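PDB 5Y9D: acyl-coenzyme A oxidase 1 from Yarrowia lipolytica, which oxidises 2,3-saturated acyl-CoAs to (2E)-enoyl-CoAs with FAD as cofactor, passing the electrons to molecular oxygen to yield hydrogen peroxide in peroxisomal fatty acid beta-oxidation. Local coordinates for residues Thr48-Gly53 / Ser575-Arg580; Ala114-Met119 / Ser319-Lys324; Met315-Phe320 / Met373-Ala378. All blocks are in the same frame, centred on the assembly; numbering follows the deposited sequence.

In the fold
Near the N terminus, helix 44-52 is met by helix 558-581, more than 500 residues later; that meeting, interaction 1, closes the largest loop, and the other two contacts nest inside it. Helix 107-118 then meets helix 306-334 in interaction 2, a loop that spans the beta-rich middle domain. Interaction 3, between helices 306-334 and 355-391, closes a shorter loop of about 50 residues that overlaps the end of the previous one, the two contacts sharing Ser319 and Phe320. Interactions 1 and 3 are linked by the Arg580-Asp376 salt bridge. Together the contacts join the N-terminal helices, the C-alpha1 helices and the C-terminal helical region.

Interaction 1. Residues Thr48-Gly53 / Ser575-Arg580; sequences TNFLNG and SSFYAR
The Phe50 ring turns its edge to helix 558-581: its CE1 lies 3.4 Å from the carbonyl oxygen Arg580 O, and its CZ meets Phe577 CE1 at 4.3 Å. The two aromatic rings thus touch edge against edge, neither covering a face of the other. Over one face of Phe50 hangs the guanidinium of Arg580, its plane 40° from that of the ring. With CZ of Arg580 5.7 Å from the ring centroid, this is at most a weak cation-pi attraction. Leu51 O lies in plane at the guanidinium's own edge, Phe50 O near that edge but tilted slightly out of the plane. Phe50 O takes the hydrogen bond of the contact, from Arg580 NH2 at 3.2 Å, with an N-H...O angle of 150° and the donor in the carbonyl plane.

Phe50 carries CG anti to its backbone N (chi1 168°), throwing the ring across until CZ rests 4.0 Å from CB of Arg580; a long, flat apolar group suits helices whose axes stay 12.4 Å apart. The arginine chain, bent at chi2 and chi3, folds back over the ring. A long cation suits Phe50 O and Leu51 O, which lie where the helix has no later turn to supply NH groups, and the helix dipole probably adds attraction. Leu51 O is also taken by Lys372, while Arg580 NH1 makes a salt bridge to Asp376, both on helix 355-391. Gly53 turns the chain away with a positive phi, easily adopted without a side chain.

This is an arginine side chain bonded to a carbonyl of a helix's last turn, here joining the N-terminal helices of an acyl-CoA oxidase to the C-terminal helical region, away from the flavin and active site.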
loop_
_atom_site.group_PDB
_atom_site.type_symbol
_atom_site.label_atom_id
_atom_site.label_comp_id
_atom_site.label_asym_id
_atom_site.label_seq_id
_atom_site.Cartn_x
_atom_site.Cartn_y
_atom_site.Cartn_z
ATOM N N THR A 48 -20.041 15.148 -15.743
ATOM C CA THR A 48 -19.272 16.035 -14.859
ATOM C C THR A 48 -20.235 16.839 -13.954
ATOM O O THR A 48 -20.030 16.934 -12.758
ATOM C CB THR A 48 -18.325 16.967 -15.679
ATOM O OG1 THR A 48 -17.484 16.181 -16.544
ATOM C CG2 THR A 48 -17.422 17.754 -14.770
ATOM N N ASN A 49 -21.313 17.344 -14.541
ATOM C CA ASN A 49 -22.384 18.057 -13.823
ATOM C C ASN A 49 -23.138 17.174 -12.850
ATOM O O ASN A 49 -23.460 17.584 -11.750
ATOM C CB ASN A 49 -23.343 18.689 -14.828
ATOM C CG ASN A 49 -22.706 19.855 -15.550
ATOM O OD1 ASN A 49 -21.674 20.403 -15.104
ATOM N ND2 ASN A 49 -23.303 20.258 -16.668
ATOM N N PHE A 50 -23.374 15.940 -13.242
ATOM C CA PHE A 50 -23.948 14.985 -12.331
ATOM C C PHE A 50 -23.052 14.738 -11.120
ATOM O O PHE A 50 -23.538 14.623 -10.005
ATOM C CB PHE A 50 -24.173 13.680 -13.065
ATOM C CG PHE A 50 -24.491 12.548 -12.176
ATOM C CD1 PHE A 50 -25.792 12.307 -11.801
ATOM C CD2 PHE A 50 -23.486 11.716 -11.717
ATOM C CE1 PHE A 50 -26.096 11.238 -10.976
ATOM C CE2 PHE A 50 -23.777 10.662 -10.869
ATOM C CZ PHE A 50 -25.088 10.417 -10.506
ATOM N N LEU A 51 -21.743 14.626 -11.341
ATOM C CA LEU A 51 -20.806 14.423 -10.240
ATOM C C LEU A 51 -20.664 15.638 -9.344
ATOM O O LEU A 51 -20.471 15.488 -8.160
ATOM C CB LEU A 51 -19.435 14.025 -10.753
ATOM C CG LEU A 51 -19.317 12.613 -11.286
ATOM C CD1 LEU A 51 -17.989 12.460 -11.994
ATOM C CD2 LEU A 51 -19.442 11.613 -10.142
ATOM N N ASN A 52 -20.790 16.835 -9.880
ATOM C CA ASN A 52 -20.611 18.031 -9.053
ATOM C C ASN A 52 -21.885 18.597 -8.444
ATOM O O ASN A 52 -21.807 19.529 -7.655
ATOM C CB ASN A 52 -19.936 19.131 -9.874
ATOM C CG ASN A 52 -18.520 18.788 -10.222
ATOM O OD1 ASN A 52 -17.853 18.139 -9.442
ATOM N ND2 ASN A 52 -18.054 19.206 -11.408
ATOM N N GLY A 53 -23.051 18.062 -8.810
ATOM C CA GLY A 53 -24.330 18.593 -8.322
ATOM C C GLY A 53 -24.802 19.822 -9.082
ATOM O O GLY A 53 -25.304 20.744 -8.475
ATOM N N SER A 575 -26.600 2.500 -1.827
ATOM C CA SER A 575 -27.907 3.178 -1.781
ATOM C C SER A 575 -27.832 4.621 -2.197
ATOM O O SER A 575 -28.735 5.094 -2.876
ATOM C CB SER A 575 -28.531 3.127 -0.389
ATOM O OG SER A 575 -29.240 1.934 -0.215
ATOM N N SER A 576 -26.790 5.333 -1.765
ATOM C CA SER A 576 -26.663 6.741 -2.117
ATOM C C SER A 576 -26.415 6.951 -3.608
ATOM O O SER A 576 -26.883 7.922 -4.176
ATOM C CB SER A 576 -25.557 7.414 -1.307
ATOM O OG SER A 576 -25.769 7.210 0.077
ATOM N N PHE A 577 -25.689 6.039 -4.235
ATOM C CA PHE A 577 -25.430 6.120 -5.665
ATOM C C PHE A 577 -26.717 5.979 -6.447
ATOM O O PHE A 577 -26.979 6.773 -7.346
ATOM C CB PHE A 577 -24.448 5.029 -6.095
ATOM C CG PHE A 577 -23.738 5.302 -7.393
ATOM C CD1 PHE A 577 -24.036 6.415 -8.189
ATOM C CD2 PHE A 577 -22.789 4.412 -7.845
ATOM C CE1 PHE A 577 -23.375 6.633 -9.374
ATOM C CE2 PHE A 577 -22.135 4.624 -9.041
ATOM C CZ PHE A 577 -22.419 5.744 -9.800
ATOM N N TYR A 578 -27.537 4.991 -6.095
ATOM C CA TYR A 578 -28.853 4.817 -6.769
ATOM C C TYR A 578 -29.806 5.993 -6.564
ATOM O O TYR A 578 -30.550 6.347 -7.454
ATOM C CB TYR A 578 -29.543 3.547 -6.270
ATOM C CG TYR A 578 -28.982 2.304 -6.876
ATOM C CD1 TYR A 578 -28.946 2.149 -8.242
ATOM C CD2 TYR A 578 -28.499 1.270 -6.086
ATOM C CE1 TYR A 578 -28.431 1.008 -8.811
ATOM C CE2 TYR A 578 -28.000 0.114 -6.659
ATOM C CZ TYR A 578 -27.979 -0.005 -8.029
ATOM O OH TYR A 578 -27.478 -1.126 -8.628
ATOM N N ALA A 579 -29.786 6.569 -5.373
ATOM C CA ALA A 579 -30.640 7.695 -5.059
ATOM C C ALA A 579 -30.303 8.892 -5.942
ATOM O O ALA A 579 -31.196 9.660 -6.280
ATOM C CB ALA A 579 -30.503 8.069 -3.587
ATOM N N ARG A 580 -29.025 9.056 -6.298
ATOM C CA ARG A 580 -28.613 10.130 -7.227
ATOM C C ARG A 580 -28.872 9.793 -8.719
ATOM O O ARG A 580 -29.155 10.680 -9.515
ATOM C CB ARG A 580 -27.117 10.482 -7.052
ATOM C CG ARG A 580 -26.739 11.175 -5.758
ATOM C CD ARG A 580 -26.863 12.679 -5.802
ATOM N NE ARG A 580 -25.780 13.339 -6.555
ATOM C CZ ARG A 580 -24.554 13.614 -6.099
ATOM N NH1 ARG A 580 -24.184 13.253 -4.876
ATOM N NH2 ARG A 580 -23.688 14.268 -6.871
#

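Interaction 2. Residues Ala114-Met119 / Ser319-Lys324; sequences AQLHGM and SFHVSK
Behind the face on which His321 meets Gln115 and Met119, the carbonyl oxygen Ser319 O is gripped twice, by Ser323 OG at 2.9 Å and by Ser323 N at 3.1 Å, the two donors arriving from opposite faces of its plane. Serine suits this spot because its short hydroxyl folds back on the preceding turn, which satisfies it locally.

The contact itself centres on His321, which points its CB toward helix 107-118 and meets Gln115, Leu116 and Met119. Its CE1 lies 3.8 Å from Gln115 OE1, with amide and ring planes 32° apart, and its NE2 lies 4.0 Å from Leu116 CD2; both neighbours stand obliquely to the ring. Phe320 CD2 covers one ring face from within the same helix and, with a weak hydrogen bond from His321 ND1 to Ala317 O, limits how the imidazole can turn. The amide end of Gln115 is held by Ser314 through NE2.

Met119 packs alongside: its CG is 3.9 Å from CB of His321, and a bend at chi3 (81°) brings CE close to His321 O and to within 3.8 Å of Lys324 CE. A flexible, unbranched thioether is well suited to following this bent path. Replacing it with an alanine is likely to open a gap beside His321 CB and take away one apolar neighbour of Lys324 CE. Val322 completes the seam, its CG2 4.1 Å from Met119 CA, where the backbones come closest. Beyond the seam, Met119 O accepts a hydrogen bond from Arg325.

Gln115 lies about 11 Å, side chain to side chain, from Glu464, the probable proton acceptor. The two helix segments run roughly in the same direction, 28° apart, in a buried packing of the N-terminal helical domain against the C-alpha1 helices, part of the acyl-CoA dehydrogenase-like fold of the oxidases.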
loop_
_atom_site.group_PDB
_atom_site.type_symbol
_atom_site.label_atom_id
_atom_site.label_comp_id
_atom_site.label_asym_id
_atom_site.label_seq_id
_atom_site.Cartn_x
_atom_site.Cartn_y
_atom_site.Cartn_z
ATOM N N ALA A 114 -9.224 23.223 -0.945
ATOM C CA ALA A 114 -8.333 22.273 -0.267
ATOM C C ALA A 114 -8.401 20.847 -0.887
ATOM O O ALA A 114 -7.375 20.247 -1.212
ATOM C CB ALA A 114 -8.642 22.259 1.233
ATOM N N GLN A 115 -9.598 20.338 -1.109
ATOM C CA GLN A 115 -9.769 19.024 -1.731
ATOM C C GLN A 115 -9.147 18.935 -3.123
ATOM O O GLN A 115 -8.364 18.022 -3.402
ATOM C CB GLN A 115 -11.256 18.654 -1.784
ATOM C CG GLN A 115 -11.842 18.384 -0.420
ATOM C CD GLN A 115 -13.354 18.493 -0.355
ATOM O OE1 GLN A 115 -14.068 18.563 -1.377
ATOM N NE2 GLN A 115 -13.858 18.465 0.863
ATOM N N LEU A 116 -9.457 19.906 -3.980
ATOM C CA LEU A 116 -8.942 19.909 -5.350
ATOM C C LEU A 116 -7.415 20.024 -5.413
ATOM O O LEU A 116 -6.751 19.378 -6.237
ATOM C CB LEU A 116 -9.566 21.030 -6.148
ATOM C CG LEU A 116 -11.088 20.995 -6.254
ATOM C CD1 LEU A 116 -11.634 22.382 -6.583
ATOM C CD2 LEU A 116 -11.533 19.989 -7.294
ATOM N N HIS A 117 -6.844 20.844 -4.538
ATOM C CA HIS A 117 -5.396 21.029 -4.520
ATOM C C HIS A 117 -4.679 19.808 -3.951
ATOM O O HIS A 117 -3.550 19.512 -4.339
ATOM C CB HIS A 117 -5.078 22.277 -3.731
ATOM C CG HIS A 117 -3.636 22.636 -3.722
ATOM N ND1 HIS A 117 -2.791 22.357 -4.772
ATOM C CD2 HIS A 117 -2.885 23.250 -2.787
ATOM C CE1 HIS A 117 -1.577 22.787 -4.487
ATOM N NE2 HIS A 117 -1.607 23.326 -3.285
ATOM N N GLY A 118 -5.356 19.082 -3.062
ATOM C CA GLY A 118 -4.804 17.873 -2.436
ATOM C C GLY A 118 -4.694 16.707 -3.385
ATOM O O GLY A 118 -3.973 15.743 -3.113
ATOM N N MET A 119 -5.411 16.766 -4.505
ATOM C CA MET A 119 -5.202 15.777 -5.560
ATOM C C MET A 119 -3.761 15.588 -5.963
ATOM O O MET A 119 -3.413 14.506 -6.336
ATOM C CB MET A 119 -5.909 16.170 -6.847
ATOM C CG MET A 119 -7.404 16.211 -6.728
ATOM S SD MET A 119 -8.032 16.540 -8.358
ATOM C CE MET A 119 -7.928 14.874 -8.975
ATOM N N SER A 319 -10.909 11.101 -0.753
ATOM C CA SER A 319 -10.929 9.755 -1.265
ATOM C C SER A 319 -11.483 9.704 -2.689
ATOM O O SER A 319 -10.908 9.054 -3.548
ATOM C CB SER A 319 -11.738 8.828 -0.349
ATOM O OG SER A 319 -11.151 8.708 0.930
ATOM N N PHE A 320 -12.595 10.381 -2.942
ATOM C CA PHE A 320 -13.075 10.530 -4.322
ATOM C C PHE A 320 -12.051 11.224 -5.212
ATOM O O PHE A 320 -11.666 10.703 -6.258
ATOM C CB PHE A 320 -14.377 11.307 -4.376
ATOM C CG PHE A 320 -14.761 11.781 -5.772
ATOM C CD1 PHE A 320 -15.230 10.895 -6.720
ATOM C CD2 PHE A 320 -14.684 13.123 -6.112
ATOM C CE1 PHE A 320 -15.613 11.336 -7.991
ATOM C CE2 PHE A 320 -15.071 13.574 -7.373
ATOM C CZ PHE A 320 -15.531 12.678 -8.324
ATOM N N HIS A 321 -11.589 12.395 -4.798
ATOM C CA HIS A 321 -10.731 13.183 -5.687
ATOM C C HIS A 321 -9.385 12.533 -6.048
ATOM O O HIS A 321 -8.986 12.514 -7.212
ATOM C CB HIS A 321 -10.535 14.558 -5.110
ATOM C CG HIS A 321 -11.738 15.417 -5.256
ATOM N ND1 HIS A 321 -12.515 15.796 -4.190
ATOM C CD2 HIS A 321 -12.324 15.939 -6.351
ATOM C CE1 HIS A 321 -13.505 16.554 -4.611
ATOM N NE2 HIS A 321 -13.395 16.676 -5.918
ATOM N N VAL A 322 -8.706 11.955 -5.078
ATOM C CA VAL A 322 -7.462 11.274 -5.378
ATOM C C VAL A 322 -7.686 9.941 -6.139
ATOM O O VAL A 322 -6.890 9.554 -6.971
ATOM C CB VAL A 322 -6.682 11.053 -4.071
ATOM C CG1 VAL A 322 -5.503 10.083 -4.271
ATOM C CG2 VAL A 322 -6.235 12.406 -3.522
ATOM N N SER A 323 -8.766 9.238 -5.840
ATOM C CA SER A 323 -9.113 8.018 -6.570
ATOM C C SER A 323 -9.361 8.323 -8.004
ATOM O O SER A 323 -8.908 7.615 -8.869
ATOM C CB SER A 323 -10.350 7.357 -5.986
ATOM O OG SER A 323 -9.971 6.665 -4.809
ATOM N N LYS A 324 -10.048 9.419 -8.263
ATOM C CA LYS A 324 -10.420 9.690 -9.614
ATOM C C LYS A 324 -9.191 10.087 -10.413
ATOM O O LYS A 324 -9.192 9.938 -11.631
ATOM C CB LYS A 324 -11.508 10.733 -9.698
ATOM C CG LYS A 324 -11.020 12.165 -9.789
ATOM C CD LYS A 324 -12.174 13.117 -9.473
ATOM C CE LYS A 324 -11.680 14.532 -9.502
ATOM N NZ LYS A 324 -12.812 15.454 -9.414
#

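Interaction 3. Residues Met315-Phe320 / Met373-Ala378; sequences MIADSF and MGADEA
Ile316 holds CG2 anti to its backbone N and CG1 anti to its carbonyl carbon (chi1 -58°), a fork that sends its two branches to different turns of helix 355-391. CG2 comes down on the backbone at Ala375 N, 3.4 Å away, beside the bare main chain of Gly374. The other branch, extended at chi2 (152°), carries CD1 to the methyl of Ala378, 3.6 Å from its CB. A beta-branched residue can serve both places at once.

One residue on, the methyls of Ala317 and Ala375 meet, CB to CB at 4.0 Å. The methyl of Ala375 also presses on the opposite backbone, its CB 3.7 Å from Ala317 CA. Such small side chains let the helices, nearly antiparallel at 157°, come to an axis separation of 8.2 Å. Met420 of helix 400-437 also touches Ile316.

The polar side chains of residues 315-320 have their partners elsewhere. Ser319 OG bonds back to Met315 O, which also accepts from Ser319 N, while Asp318 is held by Arg125 and Gln460. Met315 touches Glu464, the probable catalytic base, so this helix probably borders the active site.

The side chains that meet are all apolar, methyl groups against methyl groups and backbone; the fit rests on shape and the burial of hydrocarbon, with neither charge nor hydrogen bonding to set the register.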
loop_
_atom_site.group_PDB
_atom_site.type_symbol
_atom_site.label_atom_id
_atom_site.label_comp_id
_atom_site.label_asym_id
_atom_site.label_seq_id
_atom_site.Cartn_x
_atom_site.Cartn_y
_atom_site.Cartn_z
ATOM N N MET A 315 -12.365 14.282 4.369
ATOM C CA MET A 315 -11.668 13.060 3.892
ATOM C C MET A 315 -12.472 12.083 3.012
ATOM O O MET A 315 -11.876 11.248 2.309
ATOM C CB MET A 315 -11.058 12.310 5.059
ATOM C CG MET A 315 -9.780 12.967 5.522
ATOM S SD MET A 315 -9.205 12.297 7.079
ATOM C CE MET A 315 -8.568 13.778 7.834
ATOM N N ILE A 316 -13.800 12.173 3.040
ATOM C CA ILE A 316 -14.588 11.336 2.182
ATOM C C ILE A 316 -14.395 11.867 0.748
ATOM O O ILE A 316 -14.254 11.100 -0.189
ATOM C CB ILE A 316 -16.060 11.277 2.604
ATOM C CG1 ILE A 316 -16.208 10.781 4.043
ATOM C CG2 ILE A 316 -16.837 10.296 1.750
ATOM C CD1 ILE A 316 -17.454 11.315 4.722
ATOM N N ALA A 317 -14.327 13.173 0.598
ATOM C CA ALA A 317 -14.136 13.795 -0.707
ATOM C C ALA A 317 -12.732 13.567 -1.225
ATOM O O ALA A 317 -12.564 13.240 -2.394
ATOM C CB ALA A 317 -14.438 15.288 -0.631
ATOM N N ASP A 318 -11.718 13.741 -0.376
ATOM C CA ASP A 318 -10.360 13.457 -0.817
ATOM C C ASP A 318 -10.331 12.086 -1.426
ATOM O O ASP A 318 -9.812 11.922 -2.507
ATOM C CB ASP A 318 -9.319 13.498 0.302
ATOM C CG ASP A 318 -9.300 14.796 1.058
ATOM O OD1 ASP A 318 -9.659 15.843 0.473
ATOM O OD2 ASP A 318 -8.927 14.748 2.256
ATOM N N SER A 319 -10.909 11.101 -0.753
ATOM C CA SER A 319 -10.929 9.755 -1.265
ATOM C C SER A 319 -11.483 9.704 -2.689
ATOM O O SER A 319 -10.908 9.054 -3.548
ATOM C CB SER A 319 -11.738 8.828 -0.349
ATOM O OG SER A 319 -11.151 8.708 0.930
ATOM N N PHE A 320 -12.595 10.381 -2.942
ATOM C CA PHE A 320 -13.075 10.530 -4.322
ATOM C C PHE A 320 -12.051 11.224 -5.212
ATOM O O PHE A 320 -11.666 10.703 -6.258
ATOM C CB PHE A 320 -14.377 11.307 -4.376
ATOM C CG PHE A 320 -14.761 11.781 -5.772
ATOM C CD1 PHE A 320 -15.230 10.895 -6.720
ATOM C CD2 PHE A 320 -14.684 13.123 -6.112
ATOM C CE1 PHE A 320 -15.613 11.336 -7.991
ATOM C CE2 PHE A 320 -15.071 13.574 -7.373
ATOM C CZ PHE A 320 -15.531 12.678 -8.324
ATOM N N MET A 373 -20.975 10.412 -4.177
ATOM C CA MET A 373 -22.316 10.375 -3.568
ATOM C C MET A 373 -22.212 10.445 -2.015
ATOM O O MET A 373 -22.813 11.321 -1.380
ATOM C CB MET A 373 -23.099 9.125 -4.005
ATOM C CG MET A 373 -22.951 8.745 -5.489
ATOM S SD MET A 373 -23.425 10.083 -6.600
ATOM C CE MET A 373 -22.056 10.058 -7.745
ATOM N N GLY A 374 -21.413 9.578 -1.417
ATOM C CA GLY A 374 -21.079 9.672 0.003
ATOM C C GLY A 374 -20.538 11.027 0.448
ATOM O O GLY A 374 -21.112 11.691 1.323
ATOM N N ALA A 375 -19.429 11.456 -0.136
ATOM C CA ALA A 375 -18.855 12.773 0.181
ATOM C C ALA A 375 -19.903 13.908 0.200
ATOM O O ALA A 375 -19.925 14.714 1.115
ATOM C CB ALA A 375 -17.742 13.091 -0.801
ATOM N N ASP A 376 -20.800 13.958 -0.781
ATOM C CA ASP A 376 -21.808 15.035 -0.824
ATOM C C ASP A 376 -22.837 14.979 0.304
ATOM O O ASP A 376 -23.097 15.994 0.911
ATOM C CB ASP A 376 -22.528 15.088 -2.185
ATOM C CG ASP A 376 -21.590 15.472 -3.332
ATOM O OD1 ASP A 376 -20.596 16.183 -3.073
ATOM O OD2 ASP A 376 -21.843 15.058 -4.485
ATOM N N GLU A 377 -23.412 13.816 0.603
ATOM C CA GLU A 377 -24.343 13.729 1.728
ATOM C C GLU A 377 -23.678 14.275 2.986
ATOM O O GLU A 377 -24.143 15.229 3.599
ATOM C CB GLU A 377 -24.770 12.291 1.993
ATOM C CG GLU A 377 -25.625 11.686 0.897
ATOM C CD GLU A 377 -25.974 10.229 1.164
ATOM O OE1 GLU A 377 -25.056 9.449 1.543
ATOM O OE2 GLU A 377 -27.162 9.869 0.972
ATOM N N ALA A 378 -22.553 13.674 3.327
ATOM C CA ALA A 378 -21.842 14.009 4.524
ATOM C C ALA A 378 -21.598 15.514 4.569
ATOM O O ALA A 378 -21.866 16.133 5.584
ATOM C CB ALA A 378 -20.537 13.213 4.593
#